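PDB 1JL5: outer membrane protein YopM from Yersinia pestis, which acts as a secreted leucine-rich-repeat effector that probably alters host cell physiology and so promotes bacterial survival in host tissues. Local coordinates for residues Asn49-Asn54 against Gly82-Pro87; Arg66-Arg71 against Pro91-Leu96; Lys124-Leu129 against Glu134-Ser139; Ala350-Leu355 against Leu362-Asn367. All coordinates share one frame; numbering follows the deposited sequence.

Contact 1 of 4, residues Asn49-Asn54 against Gly82-Pro87; sequences NAPPGN and GLSSLP
Ser84 holds OG between its own backbone N and carbonyl carbon (chi1 56°), a rotation that brings the hydroxyl equally near to CG and CD of the Pro51 ring. Both of these Pro51 carbons lie 3.9 Å from Ser84 OG, a loose van der Waals touch. The hydroxyl makes its hydrogen bond to Glu56, just beyond the first segment, with a weak one to Arg58.

A second link is made through water. One molecule donates to Asn54 O at 2.6 Å and to Gly82 O at 2.6 Å, bridging two backbone carbonyl oxygens that are both acceptors. Asn54 is brought there by a type II beta turn from Pro51, closed by Asn54 N to Pro51 O at 3.1 Å; Gly53 occupies its third position with the positive phi usual for that place (79°).

Asn54 also packs on Pro337 of a second subunit. The turn joins the N-terminal helices 36-48 and 58-71, which pack against the first leucine-rich repeat; residues 82-87 lie in that repeat, between strands 75-77 and 95-97, with Ser85 OG bonded to Trp46 of the first helix and Pro87 resting on both helices.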
loop_
_atom_site.group_PDB
_atom_site.type_symbol
_atom_site.label_atom_id
_atom_site.label_comp_id
_atom_site.label_asym_id
_atom_site.label_seq_id
_atom_site.Cartn_x
_atom_site.Cartn_y
_atom_site.Cartn_z
ATOM N N ASN A 49 -14.203 35.129 24.604
ATOM C CA ASN A 49 -15.347 34.325 24.209
ATOM C C ASN A 49 -14.925 33.043 23.538
ATOM O O ASN A 49 -15.761 32.280 23.059
ATOM C CB ASN A 49 -16.261 35.106 23.273
ATOM C CG ASN A 49 -16.879 36.300 23.943
ATOM O OD1 ASN A 49 -17.002 36.339 25.166
ATOM N ND2 ASN A 49 -17.287 37.282 23.148
ATOM N N ALA A 50 -13.621 32.813 23.487
ATOM C CA ALA A 50 -13.121 31.598 22.879
ATOM C C ALA A 50 -13.799 30.430 23.573
ATOM O O ALA A 50 -13.710 30.290 24.793
ATOM C CB ALA A 50 -11.633 31.504 23.061
ATOM N N PRO A 51 -14.512 29.589 22.811
ATOM C CA PRO A 51 -15.174 28.447 23.442
ATOM C C PRO A 51 -14.127 27.708 24.261
ATOM O O PRO A 51 -13.110 27.269 23.729
ATOM C CB PRO A 51 -15.661 27.638 22.249
ATOM C CG PRO A 51 -15.977 28.710 21.245
ATOM C CD PRO A 51 -14.777 29.620 21.363
ATOM N N PRO A 52 -14.351 27.579 25.573
ATOM C CA PRO A 52 -13.376 26.884 26.413
ATOM C C PRO A 52 -13.073 25.469 25.931
ATOM O O PRO A 52 -13.977 24.717 25.567
ATOM C CB PRO A 52 -14.029 26.916 27.795
ATOM C CG PRO A 52 -15.493 26.921 27.475
ATOM C CD PRO A 52 -15.572 27.899 26.332
ATOM N N GLY A 53 -11.788 25.130 25.908
ATOM C CA GLY A 53 -11.374 23.804 25.485
ATOM C C GLY A 53 -11.330 23.556 23.988
ATOM O O GLY A 53 -10.835 22.513 23.554
ATOM N N ASN A 54 -11.833 24.490 23.188
ATOM C CA ASN A 54 -11.820 24.290 21.748
ATOM C C ASN A 54 -10.495 24.604 21.077
ATOM O O ASN A 54 -10.427 24.737 19.859
ATOM C CB ASN A 54 -12.947 25.073 21.079
ATOM C CG ASN A 54 -14.283 24.375 21.206
ATOM O OD1 ASN A 54 -15.195 24.607 20.413
ATOM N ND2 ASN A 54 -14.409 23.514 22.214
ATOM N N GLY A 82 -7.543 27.666 14.911
ATOM C CA GLY A 82 -8.743 27.021 15.405
ATOM C C GLY A 82 -9.859 27.993 15.718
ATOM O O GLY A 82 -10.757 27.687 16.498
ATOM N N LEU A 83 -9.816 29.164 15.098
ATOM C CA LEU A 83 -10.829 30.180 15.339
ATOM C C LEU A 83 -12.194 29.780 14.807
ATOM O O LEU A 83 -12.347 29.507 13.619
ATOM C CB LEU A 83 -10.396 31.491 14.697
ATOM C CG LEU A 83 -8.958 31.867 15.041
ATOM C CD1 LEU A 83 -8.628 33.214 14.430
ATOM C CD2 LEU A 83 -8.781 31.893 16.556
ATOM N N SER A 84 -13.186 29.736 15.690
ATOM C CA SER A 84 -14.535 29.384 15.281
ATOM C C SER A 84 -15.212 30.649 14.778
ATOM O O SER A 84 -16.335 30.618 14.283
ATOM C CB SER A 84 -15.322 28.792 16.449
ATOM O OG SER A 84 -15.340 29.676 17.550
ATOM N N SER A 85 -14.518 31.767 14.915
ATOM C CA SER A 85 -15.040 33.038 14.443
ATOM C C SER A 85 -13.907 34.033 14.459
ATOM O O SER A 85 -12.870 33.807 15.086
ATOM C CB SER A 85 -16.162 33.558 15.346
ATOM O OG SER A 85 -15.628 34.088 16.550
ATOM N N LEU A 86 -14.103 35.125 13.743
ATOM C CA LEU A 86 -13.119 36.178 13.708
ATOM C C LEU A 86 -13.828 37.394 14.243
ATOM O O LEU A 86 -15.016 37.584 14.003
ATOM C CB LEU A 86 -12.648 36.463 12.284
ATOM C CG LEU A 86 -11.894 35.347 11.567
ATOM C CD1 LEU A 86 -11.381 35.870 10.235
ATOM C CD2 LEU A 86 -10.738 34.873 12.436
ATOM N N PRO A 87 -13.119 38.222 15.005
ATOM C CA PRO A 87 -13.760 39.417 15.534
ATOM C C PRO A 87 -13.690 40.421 14.398
ATOM O O PRO A 87 -13.245 40.084 13.296
ATOM C CB PRO A 87 -12.855 39.789 16.689
ATOM C CG PRO A 87 -11.505 39.446 16.139
ATOM C CD PRO A 87 -11.729 38.107 15.478
HETATM O O HOH W 1 -11.091 25.296 17.374
#

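Contact 2 of 4, residues Arg66-Arg71 against Pro91-Leu96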
loop_
_atom_site.group_PDB
_atom_site.type_symbol
_atom_site.label_atom_id
_atom_site.label_comp_id
_atom_site.label_asym_id
_atom_site.label_seq_id
_atom_site.Cartn_x
_atom_site.Cartn_y
_atom_site.Cartn_z
ATOM N N ARG A 66 -3.922 42.731 16.596
ATOM C CA ARG A 66 -3.328 43.940 17.136
ATOM C C ARG A 66 -2.141 44.368 16.298
ATOM O O ARG A 66 -2.055 45.520 15.873
ATOM C CB ARG A 66 -2.887 43.705 18.578
ATOM C CG ARG A 66 -4.016 43.315 19.506
ATOM C CD ARG A 66 -3.487 43.126 20.902
ATOM N NE ARG A 66 -2.864 44.354 21.378
ATOM C CZ ARG A 66 -3.369 45.122 22.336
ATOM N NH1 ARG A 66 -4.506 44.786 22.931
ATOM N NH2 ARG A 66 -2.736 46.228 22.691
ATOM N N ASP A 67 -1.224 43.437 16.061
ATOM C CA ASP A 67 -0.046 43.745 15.272
ATOM C C ASP A 67 -0.480 44.288 13.923
ATOM O O ASP A 67 0.058 45.278 13.431
ATOM C CB ASP A 67 0.810 42.499 15.071
ATOM C CG ASP A 67 2.143 42.823 14.443
ATOM O OD1 ASP A 67 2.903 43.596 15.062
ATOM O OD2 ASP A 67 2.429 42.318 13.335
ATOM N N CYS A 68 -1.471 43.637 13.331
ATOM C CA CYS A 68 -1.975 44.069 12.044
ATOM C C CYS A 68 -2.508 45.486 12.151
ATOM O O CYS A 68 -2.183 46.353 11.340
ATOM C CB CYS A 68 -3.088 43.145 11.575
ATOM S SG CYS A 68 -3.820 43.694 10.046
ATOM N N LEU A 69 -3.337 45.713 13.162
ATOM C CA LEU A 69 -3.919 47.023 13.390
ATOM C C LEU A 69 -2.823 48.055 13.613
ATOM O O LEU A 69 -2.796 49.094 12.956
ATOM C CB LEU A 69 -4.832 46.979 14.612
ATOM C CG LEU A 69 -5.660 48.233 14.888
ATOM C CD1 LEU A 69 -6.660 48.441 13.765
ATOM C CD2 LEU A 69 -6.376 48.083 16.216
ATOM N N ASP A 70 -1.917 47.755 14.539
ATOM C CA ASP A 70 -0.822 48.658 14.876
ATOM C C ASP A 70 0.097 48.938 13.701
ATOM O O ASP A 70 0.424 50.090 13.421
ATOM C CB ASP A 70 -0.007 48.088 16.040
ATOM C CG ASP A 70 -0.859 47.827 17.266
ATOM O OD1 ASP A 70 -1.973 48.385 17.331
ATOM O OD2 ASP A 70 -0.419 47.072 18.156
ATOM N N ARG A 71 0.517 47.880 13.020
ATOM C CA ARG A 71 1.399 48.014 11.870
ATOM C C ARG A 71 0.600 48.577 10.699
ATOM O O ARG A 71 1.171 48.991 9.693
ATOM C CB ARG A 71 1.974 46.646 11.487
ATOM C CG ARG A 71 2.843 45.993 12.556
ATOM C CD ARG A 71 4.290 46.445 12.447
ATOM N NE ARG A 71 5.061 46.162 13.657
ATOM C CZ ARG A 71 5.312 44.945 14.134
ATOM N NH1 ARG A 71 4.855 43.869 13.506
ATOM N NH2 ARG A 71 6.021 44.806 15.248
ATOM N N PRO A 91 -9.577 47.676 10.288
ATOM C CA PRO A 91 -10.272 48.525 9.315
ATOM C C PRO A 91 -9.819 48.556 7.857
ATOM O O PRO A 91 -10.649 48.532 6.946
ATOM C CB PRO A 91 -10.213 49.907 9.964
ATOM C CG PRO A 91 -8.930 49.856 10.736
ATOM C CD PRO A 91 -9.013 48.494 11.376
ATOM N N HIS A 92 -8.519 48.610 7.613
ATOM C CA HIS A 92 -8.067 48.696 6.233
ATOM C C HIS A 92 -7.340 47.463 5.752
ATOM O O HIS A 92 -6.432 47.534 4.924
ATOM C CB HIS A 92 -7.204 49.945 6.068
ATOM C CG HIS A 92 -7.872 51.186 6.571
ATOM N ND1 HIS A 92 -7.692 51.660 7.850
ATOM C CD2 HIS A 92 -8.802 51.988 5.998
ATOM C CE1 HIS A 92 -8.482 52.701 8.048
ATOM N NE2 HIS A 92 -9.167 52.919 6.938
ATOM N N LEU A 93 -7.767 46.323 6.276
ATOM C CA LEU A 93 -7.172 45.063 5.903
ATOM C C LEU A 93 -7.388 44.870 4.412
ATOM O O LEU A 93 -8.487 45.065 3.896
ATOM C CB LEU A 93 -7.826 43.924 6.681
ATOM C CG LEU A 93 -7.090 42.590 6.616
ATOM C CD1 LEU A 93 -5.708 42.748 7.230
ATOM C CD2 LEU A 93 -7.892 41.530 7.356
ATOM N N GLU A 94 -6.324 44.511 3.716
ATOM C CA GLU A 94 -6.419 44.278 2.289
ATOM C C GLU A 94 -6.387 42.782 2.049
ATOM O O GLU A 94 -6.955 42.282 1.082
ATOM C CB GLU A 94 -5.265 44.969 1.571
ATOM C CG GLU A 94 -5.526 46.448 1.335
ATOM C CD GLU A 94 -4.345 47.153 0.718
ATOM O OE1 GLU A 94 -3.765 46.602 -0.240
ATOM O OE2 GLU A 94 -4.001 48.257 1.188
ATOM N N SER A 95 -5.738 42.070 2.959
ATOM C CA SER A 95 -5.631 40.631 2.847
ATOM C C SER A 95 -5.962 39.924 4.149
ATOM O O SER A 95 -5.294 40.114 5.167
ATOM C CB SER A 95 -4.221 40.243 2.407
ATOM O OG SER A 95 -4.079 38.834 2.361
ATOM N N LEU A 96 -7.010 39.114 4.113
ATOM C CA LEU A 96 -7.400 38.344 5.276
ATOM C C LEU A 96 -7.031 36.897 5.021
ATOM O O LEU A 96 -7.600 36.247 4.150
ATOM C CB LEU A 96 -8.901 38.428 5.531
ATOM C CG LEU A 96 -9.365 37.439 6.608
ATOM C CD1 LEU A 96 -8.643 37.730 7.922
ATOM C CD2 LEU A 96 -10.869 37.533 6.785
#
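Apolar packing joins the two segments at two points, Cys68 against Leu93 and Leu69 against Pro91, with no hydrogen bond between them. In the first pair the thiol sulfur meets a single methyl: Cys68 SG lies 3.5 Å from Leu93 CD1. The sulfur is swung away from the backbone N of its helix (chi1 176°), which sends it out from the helix surface to the leucine. In the second pair, Leu69 offers one branch of its fork. Its CD1 presses on the Pro91 ring at CD, 3.4 Å away and closer than usual van der Waals contact, and approaches Pro91 CG at 4.0 Å; the leucine and the proline ring stand roughly at right angles. Each helix residue thus has its own partner, Pro91 at the start of the second segment and Leu93 two residues further on.

Polar interactions run along the helix instead. Asp67 and Arg71, one turn apart, form a salt bridge, and backbone bonds such as Asp70 N to Arg66 O (2.6 Å) continue the helical pattern. Asp70 and Arg66 both engage Tyr40 of helix 36-48, the former by a hydrogen bond to its hydroxyl, the latter by a cation-pi contact.

Around the apolar pairs, Cys68 and Leu93 also touch Leu76 of strand 75-77, and Tyr39 of helix 36-48 touches both Leu69 and Pro91. Helix 58-71 therefore lies over the hydrophobic core of the first leucine-rich repeats, as expected of the N-terminal helical hairpin that caps this kind of solenoid.

Contact 3 of 4, residues Lys124-Leu129 against Glu134-Ser139; sequences KALSDL and EYLGVS
Leu136 touches two leucines of the facing loop with one methyl: its CD1 lies 3.7 Å from Leu129 CD2 and 3.9 Å from Leu126 CD1. The two neighbours arrive differently. Leu126 meets Leu136 tip to tip, whereas Leu129 crosses it nearly at a right angle, so that both branches of each are engaged and Leu129 CD1 reaches Leu136 CD2 at 3.8 Å. Leu126 also reaches Val138, two residues on from Leu136, pointing its end at the valine with CD1 3.7 Å and CD2 3.9 Å from Val138 CG1. The valine therefore fits its CG1 methyl against the fork of the leucine.

Torsions set up this meeting. Leu136 has CG anti to its backbone N (chi1 177°), while Leu126 has CG anti to its carbonyl carbon (chi1 -68°), and the two side chains converge from opposite walls.

Further out, Leu116, from strand 115-117, packs on Leu136; Leu149 extends the row from Leu129; and Leu143 and Val160 flank Val138. The backbone at Val138 is fixed as well, its carbonyl O accepting hydrogen bonds from the ND2 atoms of Asn141 and Asn163. Within the strand segment, Tyr135 turns the edge of its ring to Gly137 CA.

Strand 135-137 on one wall, an extended loop on the other, and leucines and a valine filling the interval form one layer of the hydrophobic interior of a leucine-rich-repeat solenoid.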
loop_
_atom_site.group_PDB
_atom_site.type_symbol
_atom_site.label_atom_id
_atom_site.label_comp_id
_atom_site.label_asym_id
_atom_site.label_seq_id
_atom_site.Cartn_x
_atom_site.Cartn_y
_atom_site.Cartn_z
ATOM N N LYS A 124 -20.320 28.283 5.359
ATOM C CA LYS A 124 -21.395 27.712 4.561
ATOM C C LYS A 124 -21.882 28.761 3.583
ATOM O O LYS A 124 -22.572 28.455 2.612
ATOM C CB LYS A 124 -22.548 27.248 5.454
ATOM C CG LYS A 124 -22.178 26.102 6.386
ATOM C CD LYS A 124 -23.417 25.432 6.973
ATOM C CE LYS A 124 -24.264 24.786 5.882
ATOM N NZ LYS A 124 -25.451 24.055 6.421
ATOM N N ALA A 125 -21.507 30.006 3.842
ATOM C CA ALA A 125 -21.908 31.102 2.979
ATOM C C ALA A 125 -20.912 32.240 3.076
ATOM O O ALA A 125 -20.133 32.325 4.021
ATOM C CB ALA A 125 -23.295 31.591 3.365
ATOM N N LEU A 126 -20.937 33.105 2.075
ATOM C CA LEU A 126 -20.065 34.262 2.034
ATOM C C LEU A 126 -20.956 35.452 1.765
ATOM O O LEU A 126 -21.893 35.367 0.975
ATOM C CB LEU A 126 -19.053 34.158 0.893
ATOM C CG LEU A 126 -17.955 33.103 0.930
ATOM C CD1 LEU A 126 -17.171 33.169 -0.375
ATOM C CD2 LEU A 126 -17.044 33.348 2.120
ATOM N N SER A 127 -20.678 36.558 2.431
ATOM C CA SER A 127 -21.461 37.752 2.195
ATOM C C SER A 127 -20.956 38.241 0.853
ATOM O O SER A 127 -19.915 37.781 0.381
ATOM C CB SER A 127 -21.184 38.787 3.278
ATOM O OG SER A 127 -21.616 38.308 4.534
ATOM N N ASP A 128 -21.683 39.157 0.232
ATOM C CA ASP A 128 -21.248 39.679 -1.045
ATOM C C ASP A 128 -19.805 40.098 -0.884
ATOM O O ASP A 128 -19.428 40.698 0.117
ATOM C CB ASP A 128 -22.120 40.852 -1.468
ATOM C CG ASP A 128 -23.558 40.446 -1.653
ATOM O OD1 ASP A 128 -23.784 39.286 -2.054
ATOM O OD2 ASP A 128 -24.458 41.275 -1.405
ATOM N N LEU A 129 -18.996 39.757 -1.875
ATOM C CA LEU A 129 -17.576 40.048 -1.836
ATOM C C LEU A 129 -17.212 41.513 -1.744
ATOM O O LEU A 129 -17.925 42.383 -2.247
ATOM C CB LEU A 129 -16.894 39.457 -3.068
ATOM C CG LEU A 129 -17.126 37.966 -3.301
ATOM C CD1 LEU A 129 -16.350 37.538 -4.538
ATOM C CD2 LEU A 129 -16.683 37.170 -2.072
ATOM N N GLU A 134 -9.602 40.559 -5.000
ATOM C CA GLU A 134 -8.802 40.069 -6.107
ATOM C C GLU A 134 -8.621 38.567 -5.962
ATOM O O GLU A 134 -8.580 37.828 -6.948
ATOM C CB GLU A 134 -7.434 40.744 -6.098
ATOM C CG GLU A 134 -7.454 42.188 -6.549
ATOM C CD GLU A 134 -6.136 42.881 -6.294
ATOM O OE1 GLU A 134 -5.119 42.179 -6.117
ATOM O OE2 GLU A 134 -6.116 44.130 -6.275
ATOM N N TYR A 135 -8.512 38.124 -4.718
ATOM C CA TYR A 135 -8.318 36.716 -4.432
ATOM C C TYR A 135 -9.382 36.220 -3.469
ATOM O O TYR A 135 -9.518 36.725 -2.353
ATOM C CB TYR A 135 -6.926 36.504 -3.835
ATOM C CG TYR A 135 -6.511 35.057 -3.683
ATOM C CD1 TYR A 135 -7.252 34.173 -2.900
ATOM C CD2 TYR A 135 -5.362 34.577 -4.308
ATOM C CE1 TYR A 135 -6.857 32.846 -2.741
ATOM C CE2 TYR A 135 -4.957 33.253 -4.155
ATOM C CZ TYR A 135 -5.710 32.395 -3.371
ATOM O OH TYR A 135 -5.318 31.085 -3.217
ATOM N N LEU A 136 -10.152 35.238 -3.919
ATOM C CA LEU A 136 -11.187 34.647 -3.095
ATOM C C LEU A 136 -10.783 33.208 -2.809
ATOM O O LEU A 136 -11.078 32.302 -3.587
ATOM C CB LEU A 136 -12.534 34.671 -3.813
ATOM C CG LEU A 136 -13.682 34.011 -3.046
ATOM C CD1 LEU A 136 -13.887 34.716 -1.720
ATOM C CD2 LEU A 136 -14.946 34.058 -3.879
ATOM N N GLY A 137 -10.087 33.014 -1.696
ATOM C CA GLY A 137 -9.649 31.688 -1.309
ATOM C C GLY A 137 -10.556 31.150 -0.227
ATOM O O GLY A 137 -10.385 31.468 0.950
ATOM N N VAL A 138 -11.526 30.336 -0.626
ATOM C CA VAL A 138 -12.474 29.758 0.315
ATOM C C VAL A 138 -12.580 28.256 0.109
ATOM O O VAL A 138 -13.626 27.653 0.342
ATOM C CB VAL A 138 -13.863 30.373 0.131
ATOM C CG1 VAL A 138 -13.828 31.851 0.481
ATOM C CG2 VAL A 138 -14.312 30.187 -1.306
ATOM N N SER A 139 -11.492 27.652 -0.339
ATOM C CA SER A 139 -11.504 26.224 -0.566
ATOM C C SER A 139 -11.663 25.528 0.771
ATOM O O SER A 139 -11.408 26.115 1.824
ATOM C CB SER A 139 -10.201 25.772 -1.222
ATOM O OG SER A 139 -9.114 25.942 -0.334
#

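Contact 4 of 4, residues Ala350-Leu355 against Leu362-Asn367; sequences AEVPEL and LHVEYN
Leu362 and Val364 of one leucine-rich repeat project into the solenoid core, where Leu355 and Val352 of the preceding loop meet them. Leu362 can be followed outward from the strand. Its CB points to the loop, and CG continues anti to the backbone N (chi1 180°), so the fork opens well inside the core. Of the two branches, CD2 is pressed against Leu355 CD1 at 3.3 Å, tighter than an ordinary van der Waals contact. CD1 meets the other branch of the same residue, Leu355 CD2, at 3.8 Å, and also has a more distant neighbour in Val352 CG1 at 4.3 Å. The two leucines cross at about a right angle, methyls paired one to one.

The valines meet tip to tip. Val352 CG2 abuts Val364 CG1 at 3.3 Å, again a close fit, and lies 3.8 Å from Val364 CG2, so that a single methyl faces both branches of its partner. Leu342, from strand 341-343, touches Val352, Leu355 and Leu362 alike, and Leu382 packs on Leu362, continuing the core toward strands 341-343 and 381-385 on either side in the strand order.

Three residues after the valine, Asn367 hydrogen-bonds back to its carbonyl. The asparagine also reaches the previous repeat: ND2 donates to Ala344 O, and OD1 accepts from Leu349 N. Its bond within the segment, Asn367 ND2 to Val364 O, measures 2.9 Å and is nearly straight (172° at the hydrogen); the acceptor lies in the plane of the asparagine amide, whereas the donor stands above the carbonyl plane of Val364, 61° out of it.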
loop_
_atom_site.group_PDB
_atom_site.type_symbol
_atom_site.label_atom_id
_atom_site.label_comp_id
_atom_site.label_asym_id
_atom_site.label_seq_id
_atom_site.Cartn_x
_atom_site.Cartn_y
_atom_site.Cartn_z
ATOM N N ALA A 350 8.961 -10.532 -21.225
ATOM C CA ALA A 350 9.861 -11.661 -21.035
ATOM C C ALA A 350 11.202 -11.001 -20.754
ATOM O O ALA A 350 12.045 -11.535 -20.034
ATOM C CB ALA A 350 9.945 -12.491 -22.305
ATOM N N GLU A 351 11.373 -9.815 -21.328
ATOM C CA GLU A 351 12.599 -9.050 -21.170
ATOM C C GLU A 351 12.317 -7.564 -21.092
ATOM O O GLU A 351 11.368 -7.060 -21.689
ATOM C CB GLU A 351 13.527 -9.269 -22.362
ATOM C CG GLU A 351 13.863 -10.708 -22.681
ATOM C CD GLU A 351 14.600 -10.826 -24.001
ATOM O OE1 GLU A 351 15.691 -10.229 -24.124
ATOM O OE2 GLU A 351 14.085 -11.507 -24.916
ATOM N N VAL A 352 13.160 -6.866 -20.347
ATOM C CA VAL A 352 13.062 -5.428 -20.249
ATOM C C VAL A 352 14.143 -5.009 -21.238
ATOM O O VAL A 352 15.253 -5.535 -21.198
ATOM C CB VAL A 352 13.434 -4.930 -18.849
ATOM C CG1 VAL A 352 13.496 -3.413 -18.840
ATOM C CG2 VAL A 352 12.418 -5.427 -17.836
ATOM N N PRO A 353 13.831 -4.087 -22.157
ATOM C CA PRO A 353 14.862 -3.677 -23.113
ATOM C C PRO A 353 16.077 -3.155 -22.360
ATOM O O PRO A 353 16.007 -2.897 -21.155
ATOM C CB PRO A 353 14.173 -2.575 -23.915
ATOM C CG PRO A 353 12.719 -2.934 -23.822
ATOM C CD PRO A 353 12.580 -3.347 -22.381
ATOM N N GLU A 354 17.189 -3.003 -23.068
ATOM C CA GLU A 354 18.398 -2.487 -22.451
ATOM C C GLU A 354 18.024 -1.179 -21.778
ATOM O O GLU A 354 17.424 -0.298 -22.391
ATOM C CB GLU A 354 19.466 -2.238 -23.504
ATOM C CG GLU A 354 20.781 -1.780 -22.920
ATOM C CD GLU A 354 21.850 -1.652 -23.972
ATOM O OE1 GLU A 354 21.697 -0.798 -24.869
ATOM O OE2 GLU A 354 22.840 -2.410 -23.903
ATOM N N LEU A 355 18.376 -1.055 -20.511
ATOM C CA LEU A 355 18.041 0.135 -19.759
ATOM C C LEU A 355 18.953 1.309 -20.053
ATOM O O LEU A 355 20.166 1.157 -20.143
ATOM C CB LEU A 355 18.074 -0.182 -18.269
ATOM C CG LEU A 355 17.082 -1.274 -17.859
ATOM C CD1 LEU A 355 17.225 -1.565 -16.375
ATOM C CD2 LEU A 355 15.655 -0.814 -18.188
ATOM N N LEU A 362 13.230 1.771 -12.073
ATOM C CA LEU A 362 12.834 0.637 -12.864
ATOM C C LEU A 362 11.859 -0.189 -12.051
ATOM O O LEU A 362 12.249 -0.867 -11.107
ATOM C CB LEU A 362 14.036 -0.228 -13.227
ATOM C CG LEU A 362 13.614 -1.432 -14.064
ATOM C CD1 LEU A 362 13.051 -0.945 -15.388
ATOM C CD2 LEU A 362 14.792 -2.361 -14.281
ATOM N N HIS A 363 10.587 -0.103 -12.402
ATOM C CA HIS A 363 9.563 -0.893 -11.735
ATOM C C HIS A 363 8.989 -1.766 -12.819
ATOM O O HIS A 363 8.151 -1.329 -13.600
ATOM C CB HIS A 363 8.478 0.001 -11.144
ATOM C CG HIS A 363 8.925 0.760 -9.935
ATOM N ND1 HIS A 363 8.095 1.612 -9.241
ATOM C CD2 HIS A 363 10.120 0.797 -9.301
ATOM C CE1 HIS A 363 8.760 2.142 -8.230
ATOM N NE2 HIS A 363 9.990 1.664 -8.246
ATOM N N VAL A 364 9.480 -2.995 -12.887
ATOM C CA VAL A 364 9.030 -3.941 -13.892
ATOM C C VAL A 364 8.542 -5.183 -13.172
ATOM O O VAL A 364 8.561 -6.298 -13.695
ATOM C CB VAL A 364 10.165 -4.277 -14.864
ATOM C CG1 VAL A 364 9.701 -5.300 -15.884
ATOM C CG2 VAL A 364 10.596 -3.008 -15.580
ATOM N N GLU A 365 8.097 -4.948 -11.949
ATOM C CA GLU A 365 7.551 -5.972 -11.076
ATOM C C GLU A 365 6.423 -6.706 -11.795
ATOM O O GLU A 365 5.671 -6.112 -12.564
ATOM C CB GLU A 365 7.001 -5.289 -9.820
ATOM C CG GLU A 365 7.055 -3.756 -9.939
ATOM C CD GLU A 365 6.329 -3.031 -8.830
ATOM O OE1 GLU A 365 6.582 -3.340 -7.642
ATOM O OE2 GLU A 365 5.513 -2.141 -9.147
ATOM N N TYR A 366 6.322 -8.006 -11.556
ATOM C CA TYR A 366 5.257 -8.801 -12.142
ATOM C C TYR A 366 5.218 -8.790 -13.654
ATOM O O TYR A 366 4.290 -8.278 -14.283
ATOM C CB TYR A 366 3.923 -8.341 -11.567
ATOM C CG TYR A 366 3.945 -8.378 -10.060
ATOM C CD1 TYR A 366 3.979 -9.594 -9.380
ATOM C CD2 TYR A 366 3.983 -7.206 -9.315
ATOM C CE1 TYR A 366 4.048 -9.641 -7.995
ATOM C CE2 TYR A 366 4.052 -7.240 -7.925
ATOM C CZ TYR A 366 4.084 -8.463 -7.273
ATOM O OH TYR A 366 4.139 -8.510 -5.899
ATOM N N ASN A 367 6.264 -9.361 -14.220
ATOM C CA ASN A 367 6.415 -9.516 -15.647
ATOM C C ASN A 367 7.080 -10.873 -15.716
ATOM O O ASN A 367 7.913 -11.198 -14.867
ATOM C CB ASN A 367 7.335 -8.440 -16.220
ATOM C CG ASN A 367 6.579 -7.218 -16.680
ATOM O OD1 ASN A 367 5.889 -7.254 -17.695
ATOM N ND2 ASN A 367 6.700 -6.130 -15.937
#

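Contacts 1 and 2 share the chain's N-terminal end: their segments alternate in sequence, their centres are 20 Å apart, and they meet where Leu86 CD1 packs on Leu96 CD2 at 3.9 Å. One involves the loop between helices 36-48 and 58-71, the other helix 58-71. Contact 3 follows, about 19 Å from contact 2 between centres, and contact 4 comes last, its centre about 50 Å from that of contact 3, on the opposite side of the chain's centre. Strands 95-97, 135-137 and 361-363 belong to one parallel succession, so contacts 3 and 4 are like repeat interiors near the N- and C-terminal ends of one solenoid, which contact 2 closes at its helical start.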